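Local coordinates for protein periplasmic beta-glucosidase (Pseudomonas aeruginosa, PDB 6R5N) that probably hydrolyses terminal, non-reducing beta-D-glucosyl residues of beta-D-glucosides in the periplasm, releasing beta-D-glucose, at residues A[51-56]-A[76-81]; A[119-124]-A[172-177]; A[253-258]-A[285-290]. All coordinates share one frame; numbering follows the deposited sequence.

Contact 1: A[51-56]-A[76-81]; sequences NTVTRP and HAYDVA. With NOJ (1-deoxynojirimycin), chain D.
The ring of Tyr78 is met from two directions by residues 51-53. Val53 lays its CG1 methyl over one ring face, close to the centre, as a CH-pi contact. Asn51 comes to the edge instead: its OD1 lies in the ring plane, 3.4 Å from Tyr78 CD1, and the amide stands almost upright to the ring, the two planes 85° apart. Tyr78 can serve both neighbours because its CG is anti to the backbone N (chi1 -163°), which swings the ring back to residues 51-53 although its CB sets off to the flank. The Asn51 side chain likewise starts away from the strand and returns at its amide end.

That amide oxygen does more than touch the ring. A water donates to Asn51 OD1 (2.8 Å) and to Asp79 OD2 (2.6 Å), tying the loop to a carboxylate that holds 1-deoxynojirimycin. Asp79 OD1 takes a hydrogen bond from ligand O4 at 2.6 Å and Asp79 OD2 one from ligand O6 at 2.5 Å, so each carboxylate oxygen takes a different hydroxyl of the ligand.

Asn51 N donates to Ala77 O at 3.2 Å, and Ala77 is also backbone-bonded to Ile49, the pattern of parallel strands. The contact thus lies within the beta-alpha-beta unit of strand 48-50, helix 55-64 and strand 75-78, with strand 121-122 flanking the last strand.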
loop_
_atom_site.group_PDB
_atom_site.type_symbol
_atom_site.label_atom_id
_atom_site.label_comp_id
_atom_site.label_asym_id
_atom_site.label_seq_id
_atom_site.Cartn_x
_atom_site.Cartn_y
_atom_site.Cartn_z
ATOM N N ASN A 51 -21.559 -20.373 -17.433
ATOM C CA ASN A 51 -22.787 -19.907 -16.727
ATOM C C ASN A 51 -24.065 -20.628 -17.192
ATOM O O ASN A 51 -25.155 -20.197 -16.767
ATOM C CB ASN A 51 -22.976 -18.398 -16.813
ATOM C CG ASN A 51 -21.940 -17.650 -16.007
ATOM O OD1 ASN A 51 -21.304 -18.230 -15.136
ATOM N ND2 ASN A 51 -21.721 -16.395 -16.349
ATOM N N THR A 52 -23.957 -21.704 -17.970
ATOM C CA THR A 52 -25.061 -22.676 -18.237
ATOM C C THR A 52 -24.803 -23.925 -17.384
ATOM O O THR A 52 -23.741 -24.555 -17.578
ATOM C CB THR A 52 -25.142 -23.018 -19.725
ATOM O OG1 THR A 52 -25.558 -21.837 -20.414
ATOM C CG2 THR A 52 -26.109 -24.150 -19.989
ATOM N N VAL A 53 -25.701 -24.237 -16.440
ATOM C CA VAL A 53 -25.321 -24.988 -15.214
ATOM C C VAL A 53 -26.319 -26.089 -14.837
ATOM O O VAL A 53 -26.155 -26.658 -13.719
ATOM C CB VAL A 53 -25.116 -24.034 -14.035
ATOM C CG1 VAL A 53 -24.035 -23.011 -14.335
ATOM C CG2 VAL A 53 -26.399 -23.369 -13.624
ATOM N N THR A 54 -27.285 -26.426 -15.690
ATOM C CA THR A 54 -28.218 -27.540 -15.382
ATOM C C THR A 54 -28.144 -28.592 -16.482
ATOM O O THR A 54 -27.790 -28.222 -17.640
ATOM C CB THR A 54 -29.661 -27.059 -15.200
ATOM O OG1 THR A 54 -30.147 -26.698 -16.490
ATOM C CG2 THR A 54 -29.777 -25.905 -14.223
ATOM N N ARG A 55 -28.479 -29.836 -16.139
ATOM C CA ARG A 55 -28.446 -30.943 -17.125
ATOM C C ARG A 55 -29.303 -30.584 -18.345
ATOM O O ARG A 55 -28.824 -30.701 -19.464
ATOM C CB ARG A 55 -28.836 -32.300 -16.548
ATOM C CG ARG A 55 -28.944 -33.346 -17.663
ATOM C CD ARG A 55 -29.519 -34.685 -17.260
ATOM N NE ARG A 55 -28.508 -35.434 -16.533
ATOM C CZ ARG A 55 -28.646 -36.685 -16.132
ATOM N NH1 ARG A 55 -29.783 -37.332 -16.346
ATOM N NH2 ARG A 55 -27.645 -37.280 -15.511
ATOM N N PRO A 56 -30.585 -30.175 -18.224
ATOM C CA PRO A 56 -31.380 -29.876 -19.421
ATOM C C PRO A 56 -30.783 -28.743 -20.276
ATOM O O PRO A 56 -30.807 -28.866 -21.486
ATOM C CB PRO A 56 -32.757 -29.470 -18.883
ATOM C CG PRO A 56 -32.794 -30.087 -17.488
ATOM C CD PRO A 56 -31.362 -30.018 -16.984
ATOM N N HIS A 76 -18.387 -27.107 -20.759
ATOM C CA HIS A 76 -19.220 -26.166 -19.974
ATOM C C HIS A 76 -18.521 -25.851 -18.653
ATOM O O HIS A 76 -18.124 -26.797 -17.941
ATOM C CB HIS A 76 -20.610 -26.738 -19.765
ATOM C CG HIS A 76 -21.419 -26.713 -21.015
ATOM N ND1 HIS A 76 -21.243 -27.647 -22.023
ATOM C CD2 HIS A 76 -22.404 -25.888 -21.414
ATOM C CE1 HIS A 76 -22.084 -27.382 -23.002
ATOM N NE2 HIS A 76 -22.811 -26.306 -22.646
ATOM N N ALA A 77 -18.381 -24.571 -18.340
ATOM C CA ALA A 77 -17.635 -24.134 -17.149
ATOM C C ALA A 77 -18.529 -23.239 -16.301
ATOM O O ALA A 77 -19.551 -22.774 -16.799
ATOM C CB ALA A 77 -16.366 -23.446 -17.581
ATOM N N TYR A 78 -18.144 -23.060 -15.052
ATOM C CA TYR A 78 -18.867 -22.257 -14.045
ATOM C C TYR A 78 -17.904 -21.883 -12.931
ATOM O O TYR A 78 -16.843 -22.488 -12.809
ATOM C CB TYR A 78 -20.027 -23.082 -13.489
ATOM C CG TYR A 78 -21.101 -22.311 -12.765
ATOM C CD1 TYR A 78 -21.487 -21.035 -13.162
ATOM C CD2 TYR A 78 -21.790 -22.898 -11.714
ATOM C CE1 TYR A 78 -22.522 -20.362 -12.525
ATOM C CE2 TYR A 78 -22.833 -22.242 -11.070
ATOM C CZ TYR A 78 -23.183 -20.965 -11.459
ATOM O OH TYR A 78 -24.197 -20.326 -10.798
ATOM N N ASP A 79 -18.294 -20.896 -12.144
ATOM C CA ASP A 79 -17.568 -20.436 -10.945
ATOM C C ASP A 79 -18.050 -21.272 -9.756
ATOM O O ASP A 79 -18.888 -20.780 -8.969
ATOM C CB ASP A 79 -17.779 -18.935 -10.781
ATOM C CG ASP A 79 -17.142 -18.146 -11.908
ATOM O OD1 ASP A 79 -15.902 -18.050 -11.886
ATOM O OD2 ASP A 79 -17.889 -17.664 -12.822
ATOM N N VAL A 80 -17.567 -22.510 -9.669
ATOM C CA VAL A 80 -17.813 -23.386 -8.497
ATOM C C VAL A 80 -16.664 -23.107 -7.535
ATOM O O VAL A 80 -15.614 -23.754 -7.654
ATOM C CB VAL A 80 -17.936 -24.861 -8.911
ATOM C CG1 VAL A 80 -18.307 -25.710 -7.724
ATOM C CG2 VAL A 80 -18.964 -25.042 -10.030
ATOM N N ALA A 81 -16.815 -22.057 -6.742
ATOM C CA ALA A 81 -15.725 -21.467 -5.938
ATOM C C ALA A 81 -15.663 -22.213 -4.612
ATOM O O ALA A 81 -14.553 -22.599 -4.219
ATOM C CB ALA A 81 -15.976 -19.985 -5.749
HETATM C C1 NOJ D . -14.775 -12.459 -13.639
HETATM C C2 NOJ D . -13.852 -12.970 -12.537
HETATM O O2 NOJ D . -12.768 -12.085 -12.482
HETATM C C3 NOJ D . -13.506 -14.469 -12.562
HETATM O O3 NOJ D . -13.155 -14.840 -11.234
HETATM C C4 NOJ D . -14.649 -15.320 -13.197
HETATM O O4 NOJ D . -14.200 -16.658 -13.290
HETATM C C5 NOJ D . -15.084 -14.797 -14.585
HETATM N N5 NOJ D . -15.387 -13.357 -14.592
HETATM C C6 NOJ D . -16.341 -15.493 -15.160
HETATM O O6 NOJ D . -17.424 -15.629 -14.247
HETATM O O HOH W 1 -20.489 -17.322 -12.654
HETATM O O HOH W 2 -21.562 -23.497 -18.563
#

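Contact 2: A[119-124]-A[172-177]; sequences LDMSFS and MAAVKH. With NOJ (1-deoxynojirimycin), chain D.
Met121 and Ser122 pair in parallel with Met172 and Ala173, through bonds from Met172 N to Asp120 O (2.8 Å), Ser122 N to Met172 O (3.0 Å) and Ala174 N to Ser122 O (2.9 Å). Met121 and Met172 project from one face of this pair and run side by side in the same direction. Both chains are extended until they bend at the last torsion, and Met121 CE ends 3.6 Å from Met172 SD. Farther along, the Ala174 methyl sits in the plane of the Phe123 ring, at its edge near CD1.

Phe123 is the centre of an inverse gamma turn, and its carbonyl becomes an anchor for Lys176. The lysine leaves its backbone with CG between N and the carbonyl carbon (chi1 68°), then stays extended to NZ, which donates to Phe123 O at 2.8 Å from 26° out of the carbonyl plane. The same NZ donates to O3 (2.9 Å) and O4 of 1-deoxynojirimycin and forms a salt bridge with Asp79 OD1, so four oxygens surround it, ligand O4 being the farthest at 3.2 Å.

The peptide between Lys176 and His177 is cis. Lys176 CG lies over the centre of the His177 ring, while that ring turns its edge to the ligand, NE2 lying 2.8 Å from O3 in a nearly straight hydrogen bond; ND1 on the far side is bonded to Asp128. This is the arrangement of a (beta/alpha)8-barrel glycosidase: adjacent parallel strands in the wall, with the sugar-binding side chains gathered beyond one end of them.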
loop_
_atom_site.group_PDB
_atom_site.type_symbol
_atom_site.label_atom_id
_atom_site.label_comp_id
_atom_site.label_asym_id
_atom_site.label_seq_id
_atom_site.Cartn_x
_atom_site.Cartn_y
_atom_site.Cartn_z
ATOM N N LEU A 119 -21.521 -30.085 -15.749
ATOM C CA LEU A 119 -20.375 -29.148 -15.888
ATOM C C LEU A 119 -19.070 -29.952 -15.990
ATOM O O LEU A 119 -18.941 -30.967 -15.265
ATOM C CB LEU A 119 -20.358 -28.182 -14.704
ATOM C CG LEU A 119 -21.456 -27.126 -14.728
ATOM C CD1 LEU A 119 -21.661 -26.539 -13.347
ATOM C CD2 LEU A 119 -21.131 -26.033 -15.743
ATOM N N ASP A 120 -18.143 -29.506 -16.843
ATOM C CA ASP A 120 -16.817 -30.143 -17.077
ATOM C C ASP A 120 -15.684 -29.391 -16.367
ATOM O O ASP A 120 -14.580 -29.979 -16.246
ATOM C CB ASP A 120 -16.475 -30.160 -18.559
ATOM C CG ASP A 120 -17.589 -30.735 -19.415
ATOM O OD1 ASP A 120 -17.914 -31.939 -19.241
ATOM O OD2 ASP A 120 -18.161 -29.964 -20.209
ATOM N N MET A 121 -15.909 -28.132 -15.966
ATOM C CA MET A 121 -14.803 -27.235 -15.528
ATOM C C MET A 121 -15.300 -26.218 -14.511
ATOM O O MET A 121 -16.435 -25.709 -14.652
ATOM C CB MET A 121 -14.198 -26.492 -16.715
ATOM C CG MET A 121 -13.124 -25.468 -16.328
ATOM S SD MET A 121 -12.513 -24.548 -17.785
ATOM C CE MET A 121 -11.653 -25.858 -18.650
ATOM N N SER A 122 -14.478 -25.936 -13.508
ATOM C CA SER A 122 -14.686 -24.773 -12.618
ATOM C C SER A 122 -13.545 -23.791 -12.834
ATOM O O SER A 122 -12.374 -24.229 -12.974
ATOM C CB SER A 122 -14.793 -25.118 -11.166
ATOM O OG SER A 122 -15.082 -23.940 -10.417
ATOM N N PHE A 123 -13.910 -22.516 -12.856
ATOM C CA PHE A 123 -12.997 -21.362 -12.701
ATOM C C PHE A 123 -12.610 -21.268 -11.225
ATOM O O PHE A 123 -13.020 -20.337 -10.512
ATOM C CB PHE A 123 -13.664 -20.107 -13.247
ATOM C CG PHE A 123 -14.056 -20.201 -14.701
ATOM C CD1 PHE A 123 -13.263 -20.867 -15.622
ATOM C CD2 PHE A 123 -15.208 -19.592 -15.143
ATOM C CE1 PHE A 123 -13.598 -20.903 -16.964
ATOM C CE2 PHE A 123 -15.547 -19.636 -16.488
ATOM C CZ PHE A 123 -14.748 -20.293 -17.397
ATOM N N SER A 124 -11.809 -22.234 -10.823
ATOM C CA SER A 124 -11.369 -22.468 -9.423
ATOM C C SER A 124 -10.215 -23.472 -9.436
ATOM O O SER A 124 -10.059 -24.228 -10.405
ATOM C CB SER A 124 -12.557 -22.935 -8.593
ATOM O OG SER A 124 -12.220 -23.192 -7.234
ATOM N N MET A 172 -12.444 -30.334 -14.547
ATOM C CA MET A 172 -11.128 -29.680 -14.748
ATOM C C MET A 172 -11.070 -28.417 -13.881
ATOM O O MET A 172 -12.065 -27.672 -13.818
ATOM C CB MET A 172 -10.931 -29.303 -16.219
ATOM C CG MET A 172 -9.547 -28.768 -16.470
ATOM S SD MET A 172 -9.236 -28.509 -18.208
ATOM C CE MET A 172 -9.032 -30.218 -18.732
ATOM N N ALA A 173 -9.943 -28.214 -13.220
ATOM C CA ALA A 173 -9.606 -27.000 -12.460
ATOM C C ALA A 173 -8.987 -25.984 -13.424
ATOM O O ALA A 173 -8.005 -26.361 -14.119
ATOM C CB ALA A 173 -8.665 -27.344 -11.340
ATOM N N ALA A 174 -9.559 -24.775 -13.496
ATOM C CA ALA A 174 -8.940 -23.579 -14.131
ATOM C C ALA A 174 -8.475 -22.664 -12.991
ATOM O O ALA A 174 -9.298 -21.871 -12.460
ATOM C CB ALA A 174 -9.907 -22.891 -15.055
ATOM N N VAL A 175 -7.220 -22.828 -12.568
ATOM C CA VAL A 175 -6.673 -22.048 -11.429
ATOM C C VAL A 175 -6.629 -20.564 -11.844
ATOM O O VAL A 175 -6.322 -20.269 -13.018
ATOM C CB VAL A 175 -5.317 -22.609 -10.982
ATOM C CG1 VAL A 175 -4.279 -22.532 -12.095
ATOM C CG2 VAL A 175 -4.825 -21.903 -9.716
ATOM N N LYS A 176 -6.965 -19.659 -10.925
ATOM C CA LYS A 176 -7.055 -18.213 -11.212
ATOM C C LYS A 176 -6.493 -17.488 -9.995
ATOM O O LYS A 176 -6.365 -18.097 -8.936
ATOM C CB LYS A 176 -8.507 -17.856 -11.562
ATOM C CG LYS A 176 -9.506 -17.956 -10.418
ATOM C CD LYS A 176 -10.933 -17.811 -10.883
ATOM C CE LYS A 176 -11.944 -17.601 -9.773
ATOM N NZ LYS A 176 -13.323 -17.591 -10.344
ATOM N N HIS A 177 -6.144 -16.201 -10.129
ATOM C CA HIS A 177 -6.096 -15.457 -11.369
ATOM C C HIS A 177 -4.634 -15.169 -11.677
ATOM O O HIS A 177 -3.996 -14.449 -10.880
ATOM C CB HIS A 177 -6.856 -14.151 -11.249
ATOM C CG HIS A 177 -8.268 -14.274 -10.813
ATOM N ND1 HIS A 177 -8.597 -14.380 -9.488
ATOM C CD2 HIS A 177 -9.418 -14.287 -11.530
ATOM C CE1 HIS A 177 -9.924 -14.410 -9.395
ATOM N NE2 HIS A 177 -10.453 -14.386 -10.642
HETATM C C1 NOJ D . -14.775 -12.459 -13.639
HETATM C C2 NOJ D . -13.852 -12.970 -12.537
HETATM O O2 NOJ D . -12.768 -12.085 -12.482
HETATM C C3 NOJ D . -13.506 -14.469 -12.562
HETATM O O3 NOJ D . -13.155 -14.840 -11.234
HETATM C C4 NOJ D . -14.649 -15.320 -13.197
HETATM O O4 NOJ D . -14.200 -16.658 -13.290
HETATM C C5 NOJ D . -15.084 -14.797 -14.585
HETATM N N5 NOJ D . -15.387 -13.357 -14.592
HETATM C C6 NOJ D . -16.341 -15.493 -15.160
HETATM O O6 NOJ D . -17.424 -15.629 -14.247
#

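Contact 3: A[253-258]-A[285-290]; sequences ISDHGA and MNMNDD. With NOJ (1-deoxynojirimycin), chain D.
Met287 is the residue most deeply engaged here, its side chain reaching across the loop that follows Ile253. With CG anti to the backbone N (chi1 -171°) and the chain bent only at its end, SD comes 3.5 Å from His256 N and CE 4.3 Å from Ile253 CG2. CB and CE both flank Ser254 O, a buried carbonyl oxygen that has no polar partner in the model. The Met287 backbone is gripped on both sides of the residue: its N donates to Ser254 OG (2.9 Å, 167° at the hydrogen), and its O accepts from Gly257 N at 3.1 Å.

Met285 and Ile253 form the other half of the contact. Their side chains run together in the same direction, Ile253 CG1 being 4.2 Å from Met285 CB, and the backbone bridge includes a straight bond from Ser254 N to Met285 O (2.9 Å), with Met285 also backbone-bonded to Thr252.

Beyond the bridge, residues 255-258 make a type II turn. Asp255 at the start of the turn accepts a bond from O2 of 1-deoxynojirimycin on OD2 (2.7 Å), while its OD1 is held by His256 N. The bridge joins strand 251-253 to strand 286-287, the two outermost strands of the parallel sheet, which closes it into the (beta/alpha)8 barrel; the ligand-binding aspartate on a loop just after a barrel strand is the usual layout of that fold.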
loop_
_atom_site.group_PDB
_atom_site.type_symbol
_atom_site.label_atom_id
_atom_site.label_comp_id
_atom_site.label_asym_id
_atom_site.label_seq_id
_atom_site.Cartn_x
_atom_site.Cartn_y
_atom_site.Cartn_z
ATOM N N ILE A 253 -6.930 -19.446 -20.413
ATOM C CA ILE A 253 -8.254 -18.806 -20.659
ATOM C C ILE A 253 -8.155 -17.357 -20.194
ATOM O O ILE A 253 -7.712 -17.134 -19.072
ATOM C CB ILE A 253 -9.356 -19.577 -19.912
ATOM C CG1 ILE A 253 -9.384 -21.052 -20.316
ATOM C CG2 ILE A 253 -10.713 -18.940 -20.118
ATOM C CD1 ILE A 253 -10.318 -21.891 -19.464
ATOM N N SER A 254 -8.569 -16.420 -21.026
ATOM C CA SER A 254 -8.667 -14.984 -20.651
ATOM C C SER A 254 -9.796 -14.789 -19.627
ATOM O O SER A 254 -10.761 -15.586 -19.637
ATOM C CB SER A 254 -8.934 -14.143 -21.850
ATOM O OG SER A 254 -10.340 -13.991 -22.004
ATOM N N ASP A 255 -9.701 -13.747 -18.794
ATOM C CA ASP A 255 -10.819 -13.338 -17.905
ATOM C C ASP A 255 -11.802 -12.561 -18.793
ATOM O O ASP A 255 -11.525 -12.380 -20.013
ATOM C CB ASP A 255 -10.302 -12.624 -16.649
ATOM C CG ASP A 255 -11.250 -12.644 -15.446
ATOM O OD1 ASP A 255 -12.471 -12.858 -15.651
ATOM O OD2 ASP A 255 -10.768 -12.418 -14.306
ATOM N N HIS A 256 -12.903 -12.092 -18.223
ATOM C CA HIS A 256 -14.066 -11.573 -18.986
ATOM C C HIS A 256 -13.698 -10.242 -19.653
ATOM O O HIS A 256 -13.446 -9.261 -18.930
ATOM C CB HIS A 256 -15.274 -11.483 -18.034
ATOM C CG HIS A 256 -16.548 -11.129 -18.725
ATOM N ND1 HIS A 256 -16.758 -9.879 -19.311
ATOM C CD2 HIS A 256 -17.692 -11.821 -18.888
ATOM C CE1 HIS A 256 -17.968 -9.844 -19.839
ATOM N NE2 HIS A 256 -18.556 -11.019 -19.588
ATOM N N GLY A 257 -13.687 -10.210 -20.990
ATOM C CA GLY A 257 -13.341 -9.019 -21.763
ATOM C C GLY A 257 -11.887 -8.594 -21.601
ATOM O O GLY A 257 -11.589 -7.473 -22.001
ATOM N N ALA A 258 -11.007 -9.428 -21.043
ATOM C CA ALA A 258 -9.580 -9.079 -20.786
ATOM C C ALA A 258 -8.840 -8.658 -22.079
ATOM O O ALA A 258 -7.977 -7.722 -22.034
ATOM C CB ALA A 258 -8.892 -10.257 -20.124
ATOM N N MET A 285 -7.756 -19.052 -25.159
ATOM C CA MET A 285 -9.232 -18.975 -25.231
ATOM C C MET A 285 -9.684 -17.592 -24.757
ATOM O O MET A 285 -9.149 -17.085 -23.744
ATOM C CB MET A 285 -9.780 -20.121 -24.381
ATOM C CG MET A 285 -11.257 -20.219 -24.297
ATOM S SD MET A 285 -11.742 -21.948 -23.935
ATOM C CE MET A 285 -12.590 -22.321 -25.462
ATOM N N ASN A 286 -10.598 -17.002 -25.523
ATOM C CA ASN A 286 -11.064 -15.597 -25.457
ATOM C C ASN A 286 -12.463 -15.562 -24.817
ATOM O O ASN A 286 -13.426 -16.061 -25.464
ATOM C CB ASN A 286 -11.013 -15.046 -26.885
ATOM C CG ASN A 286 -11.624 -13.685 -27.121
ATOM O OD1 ASN A 286 -12.143 -13.447 -28.220
ATOM N ND2 ASN A 286 -11.534 -12.788 -26.143
ATOM N N MET A 287 -12.574 -15.002 -23.605
ATOM C CA MET A 287 -13.863 -14.942 -22.858
ATOM C C MET A 287 -14.703 -13.697 -23.221
ATOM O O MET A 287 -14.264 -12.552 -22.992
ATOM C CB MET A 287 -13.616 -14.992 -21.351
ATOM C CG MET A 287 -14.908 -15.141 -20.563
ATOM S SD MET A 287 -14.704 -15.066 -18.794
ATOM C CE MET A 287 -13.969 -16.656 -18.450
ATOM N N ASN A 288 -15.866 -13.969 -23.824
ATOM C CA ASN A 288 -17.064 -13.123 -24.067
ATOM C C ASN A 288 -16.843 -12.034 -25.142
ATOM O O ASN A 288 -17.798 -11.849 -25.905
ATOM C CB ASN A 288 -17.726 -12.710 -22.747
ATOM C CG ASN A 288 -19.203 -13.071 -22.731
ATOM O OD1 ASN A 288 -19.600 -14.208 -22.999
ATOM N ND2 ASN A 288 -20.039 -12.079 -22.488
ATOM N N ASP A 289 -15.692 -11.352 -25.243
ATOM C CA ASP A 289 -15.608 -10.131 -26.104
ATOM C C ASP A 289 -15.533 -10.471 -27.612
ATOM O O ASP A 289 -15.743 -9.559 -28.412
ATOM C CB ASP A 289 -14.508 -9.178 -25.618
ATOM C CG ASP A 289 -13.098 -9.715 -25.735
ATOM O OD1 ASP A 289 -12.819 -10.382 -26.773
ATOM O OD2 ASP A 289 -12.290 -9.463 -24.794
ATOM N N ASP A 290 -15.248 -11.708 -28.007
ATOM C CA ASP A 290 -15.349 -12.184 -29.421
ATOM C C ASP A 290 -14.277 -11.542 -30.324
ATOM O O ASP A 290 -14.369 -11.691 -31.562
ATOM C CB ASP A 290 -16.762 -11.969 -29.979
ATOM C CG ASP A 290 -17.766 -12.985 -29.455
ATOM O OD1 ASP A 290 -17.325 -13.966 -28.821
ATOM O OD2 ASP A 290 -18.973 -12.806 -29.703
HETATM C C1 NOJ D . -14.775 -12.459 -13.639
HETATM C C2 NOJ D . -13.852 -12.970 -12.537
HETATM O O2 NOJ D . -12.768 -12.085 -12.482
HETATM C C3 NOJ D . -13.506 -14.469 -12.562
HETATM O O3 NOJ D . -13.155 -14.840 -11.234
HETATM C C4 NOJ D . -14.649 -15.320 -13.197
HETATM O O4 NOJ D . -14.200 -16.658 -13.290
HETATM C C5 NOJ D . -15.084 -14.797 -14.585
HETATM N N5 NOJ D . -15.387 -13.357 -14.592
HETATM C C6 NOJ D . -16.341 -15.493 -15.160
HETATM O O6 NOJ D . -17.424 -15.629 -14.247
HETATM O O HOH W 3 -11.322 -11.562 -23.650
#

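How the contacts relate
All three contacts belong to one barrel and meet at the same 1-deoxynojirimycin: contact 1 binds O4 and O6, contact 2 O3 and O4, contact 3 O2, so the sugar mimic is gripped round its rim. Contacts 1 and 2, with centres about 11 Å apart, lie on adjacent strands, 75-78 and 121-122, and are joined by a probable hydrogen bond between Ser122 OG and Val80 O (2.8 Å). Contact 3, its centre about 14 Å from that of contact 2, meets it through Phe123 CZ and Met287 CE (3.9 Å) and, beside the ligand, through His177 CD2 and Asp255 OD2 (3.6 Å). Contacts 1 and 3 do not touch, their nearest atoms being about 7 Å apart.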